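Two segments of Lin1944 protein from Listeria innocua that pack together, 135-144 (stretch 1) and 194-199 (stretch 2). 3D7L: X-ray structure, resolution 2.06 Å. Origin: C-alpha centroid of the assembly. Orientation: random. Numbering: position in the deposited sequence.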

# COMPACT_ATOMS: atom_id res chain seq x y z
N VAL D 135 -3.36 -2.44 -1.27
CA VAL D 135 -4.20 -3.48 -1.87
C VAL D 135 -4.85 -2.96 -3.17
O VAL D 135 -4.95 -3.71 -4.18
CB VAL D 135 -5.20 -4.05 -0.83
CG1 VAL D 135 -6.26 -4.98 -1.48
CG2 VAL D 135 -4.42 -4.86 0.26
N THR D 136 -5.20 -1.67 -3.18
CA THR D 136 -5.86 -1.06 -4.35
C THR D 136 -4.89 -1.10 -5.53
O THR D 136 -5.23 -1.60 -6.63
CB THR D 136 -6.32 0.40 -4.08
OG1 THR D 136 -7.30 0.42 -3.03
CG2 THR D 136 -6.93 1.02 -5.30
N ALA D 137 -3.69 -0.60 -5.28
CA ALA D 137 -2.63 -0.51 -6.29
C ALA D 137 -2.13 -1.88 -6.77
O ALA D 137 -1.92 -2.05 -7.97
CB ALA D 137 -1.47 0.31 -5.77
N PHE D 138 -1.94 -2.82 -5.85
CA PHE D 138 -1.60 -4.22 -6.22
C PHE D 138 -2.59 -4.81 -7.21
O PHE D 138 -2.21 -5.32 -8.26
CB PHE D 138 -1.51 -5.15 -4.99
CG PHE D 138 -1.35 -6.63 -5.36
CD1 PHE D 138 -0.10 -7.12 -5.77
CD2 PHE D 138 -2.45 -7.51 -5.33
CE1 PHE D 138 0.05 -8.48 -6.14
CE2 PHE D 138 -2.31 -8.86 -5.70
CZ PHE D 138 -1.05 -9.36 -6.10
N ALA D 139 -3.87 -4.72 -6.88
CA ALA D 139 -4.97 -5.25 -7.71
C ALA D 139 -5.05 -4.61 -9.10
O ALA D 139 -5.23 -5.32 -10.10
CB ALA D 139 -6.30 -5.06 -6.97
N LYS D 140 -4.92 -3.28 -9.16
CA LYS D 140 -4.90 -2.55 -10.44
C LYS D 140 -3.77 -3.07 -11.33
O LYS D 140 -4.00 -3.39 -12.50
CB LYS D 140 -4.79 -1.04 -10.23
CG LYS D 140 -4.94 -0.23 -11.52
CD LYS D 140 -4.78 1.27 -11.25
CE LYS D 140 -4.82 2.09 -12.56
NZ LYS D 140 -6.11 1.91 -13.25
N SER D 141 -2.56 -3.20 -10.77
CA SER D 141 -1.40 -3.72 -11.51
C SER D 141 -1.52 -5.21 -11.84
O SER D 141 -1.27 -5.63 -12.96
CB SER D 141 -0.09 -3.45 -10.76
OG SER D 141 1.04 -3.57 -11.62
N ALA D 142 -1.88 -6.03 -10.86
CA ALA D 142 -2.02 -7.48 -11.05
C ALA D 142 -2.98 -7.85 -12.20
O ALA D 142 -2.71 -8.77 -12.96
CB ALA D 142 -2.45 -8.14 -9.77
N ALA D 143 -4.07 -7.09 -12.33
CA ALA D 143 -5.08 -7.27 -13.37
C ALA D 143 -4.50 -7.46 -14.78
O ALA D 143 -5.02 -8.24 -15.58
CB ALA D 143 -6.07 -6.09 -13.34
N ILE D 144 -3.39 -6.79 -15.07
CA ILE D 144 -2.79 -6.89 -16.40
C ILE D 144 -1.90 -8.13 -16.62
O ILE D 144 -1.52 -8.43 -17.76
CB ILE D 144 -1.99 -5.61 -16.75
CG1 ILE D 144 -0.76 -5.49 -15.84
CG2 ILE D 144 -2.91 -4.37 -16.67
CD1 ILE D 144 0.20 -4.39 -16.23
N GLN D 194 -15.58 -7.01 -15.35
CA GLN D 194 -14.55 -5.97 -15.28
C GLN D 194 -13.35 -6.43 -14.47
O GLN D 194 -13.45 -7.38 -13.68
CB GLN D 194 -15.13 -4.67 -14.69
CG GLN D 194 -16.44 -4.23 -15.40
CD GLN D 194 -17.10 -2.99 -14.78
OE1 GLN D 194 -16.76 -2.57 -13.67
NE2 GLN D 194 -18.04 -2.41 -15.51
N THR D 195 -12.22 -5.75 -14.66
CA THR D 195 -11.01 -6.07 -13.91
C THR D 195 -10.18 -4.80 -13.67
O THR D 195 -10.30 -3.83 -14.40
CB THR D 195 -10.17 -7.17 -14.63
OG1 THR D 195 -9.22 -7.73 -13.72
CG2 THR D 195 -9.45 -6.60 -15.86
N GLY D 196 -9.35 -4.83 -12.64
CA GLY D 196 -8.51 -3.68 -12.30
C GLY D 196 -9.29 -2.53 -11.70
O GLY D 196 -8.77 -1.40 -11.63
N GLU D 197 -10.51 -2.81 -11.26
CA GLU D 197 -11.40 -1.80 -10.72
C GLU D 197 -11.34 -1.73 -9.20
O GLU D 197 -11.10 -2.73 -8.53
CB GLU D 197 -12.84 -2.07 -11.15
CG GLU D 197 -13.06 -2.13 -12.68
CD GLU D 197 -12.70 -0.83 -13.39
OE1 GLU D 197 -12.81 0.29 -12.81
OE2 GLU D 197 -12.27 -0.94 -14.56
N SER D 198 -11.53 -0.51 -8.70
CA SER D 198 -11.79 -0.20 -7.30
C SER D 198 -13.23 0.32 -7.25
O SER D 198 -13.55 1.38 -7.80
CB SER D 198 -10.78 0.85 -6.79
OG SER D 198 -11.11 1.31 -5.48
N TYR D 199 -14.11 -0.48 -6.65
CA TYR D 199 -15.53 -0.15 -6.53
C TYR D 199 -15.74 0.52 -5.20
O TYR D 199 -15.77 -0.14 -4.16
CB TYR D 199 -16.39 -1.42 -6.60
CG TYR D 199 -16.35 -2.13 -7.95
CD1 TYR D 199 -16.43 -1.41 -9.13
CD2 TYR D 199 -16.24 -3.52 -8.02
CE1 TYR D 199 -16.39 -2.05 -10.38
CE2 TYR D 199 -16.20 -4.17 -9.28
CZ TYR D 199 -16.29 -3.42 -10.44
OH TYR D 199 -16.25 -4.03 -11.67
O HOH W 1 -9.84 -0.16 -3.61
O HOH W 2 -9.11 1.31 -12.47
O HOH W 3 -7.37 -9.22 -15.00

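Contact between a segment of the Lin1944 protein, residues 135-144, most of it helical, and the segment 194-199, which leads into a strand. The two pieces bury 226 Å² between them, and no direct hydrogen bond crosses; van der Waals contacts and three bridging waters join them. The first stretch presents Thr136, Ala139, Lys140 and Ala143, residues spaced three or four apart and therefore on one side, whereas Val135, Ala137, Phe138 and Ala142 lie out of reach of the second stretch. Backbone hydrogen bonds such as Lys140 N to Thr136 O (3.1 Å) and Ala143 N to Ala139 O (3.1 Å) hold this spacing.

The closest backbone approach is at Gly196, whose CA lies 4.2 Å from the CA of Lys140. Gly196 sits at phi 72°, psi 16°, a region that by itself favours glycine. Packing adds a second restriction: an ideal CB here would stand 3.4 Å from Ala143 CB, a tight fit, and 3.9 Å from Lys140 O. With no side chain in the way, Gly196 CA comes to 4.3 Å from Ala139 O. Ala143 is the residue of the first stretch most covered by the other; its CA-to-CB bond points toward that stretch, and the small methyl CB lies 3.6 Å from Gly196 N and 3.6 Å from Thr195 OG1.

Thr195 has chi1 near 180° (t), a setting that brings OG1 to this methyl and also to water 3. The water donates to Ala143 O (2.6 Å from its oxygen) and accepts from Thr195 OG1 (2.7 Å from the same oxygen), so the hydroxyl reaches the carbonyl of Ala143 through one intermediary.

Lys140 is extended through chi1, chi2 and chi3 (all t) and turns only at chi4 (61°, p). Its CA-to-CB bond points sideways, and the aliphatic part passes the loop, with CG 4.0 Å from Gly196 O. Farther out, water 2 donates to Gly196 O at 2.9 Å from its oxygen and accepts a weak bond from Lys140 NZ at 3.2 Å. The ammonium group is thus linked to the glycine carbonyl through water, while the methylenes lie alongside the loop.

At the other end of the contact the backbones are farther apart, 6.7 Å between the CA atoms of Thr136 and Ser198. Thr136 adopts chi1 -63° (m), with CG2 4.1 Å from Ser198 CB. Ser198 points its CA-to-CB bond toward the helix, and chi1 172° (t) places its hydroxyl within reach of water 1. That water lies 2.7 Å from Thr136 OG1, to which it donates, and its oxygen is also 2.7 Å from Ser198 OG, so it links the two hydroxyls where the backbones stand farther apart.

Between Gly196 and Ser198, Glu197 points its CA-to-CB bond away from the helix and makes no contact with it. Within the second stretch, Tyr199 OH donates a short 2.5 Å hydrogen bond to Gln194 OE1, tying together two side chains that take no part in the helix contact.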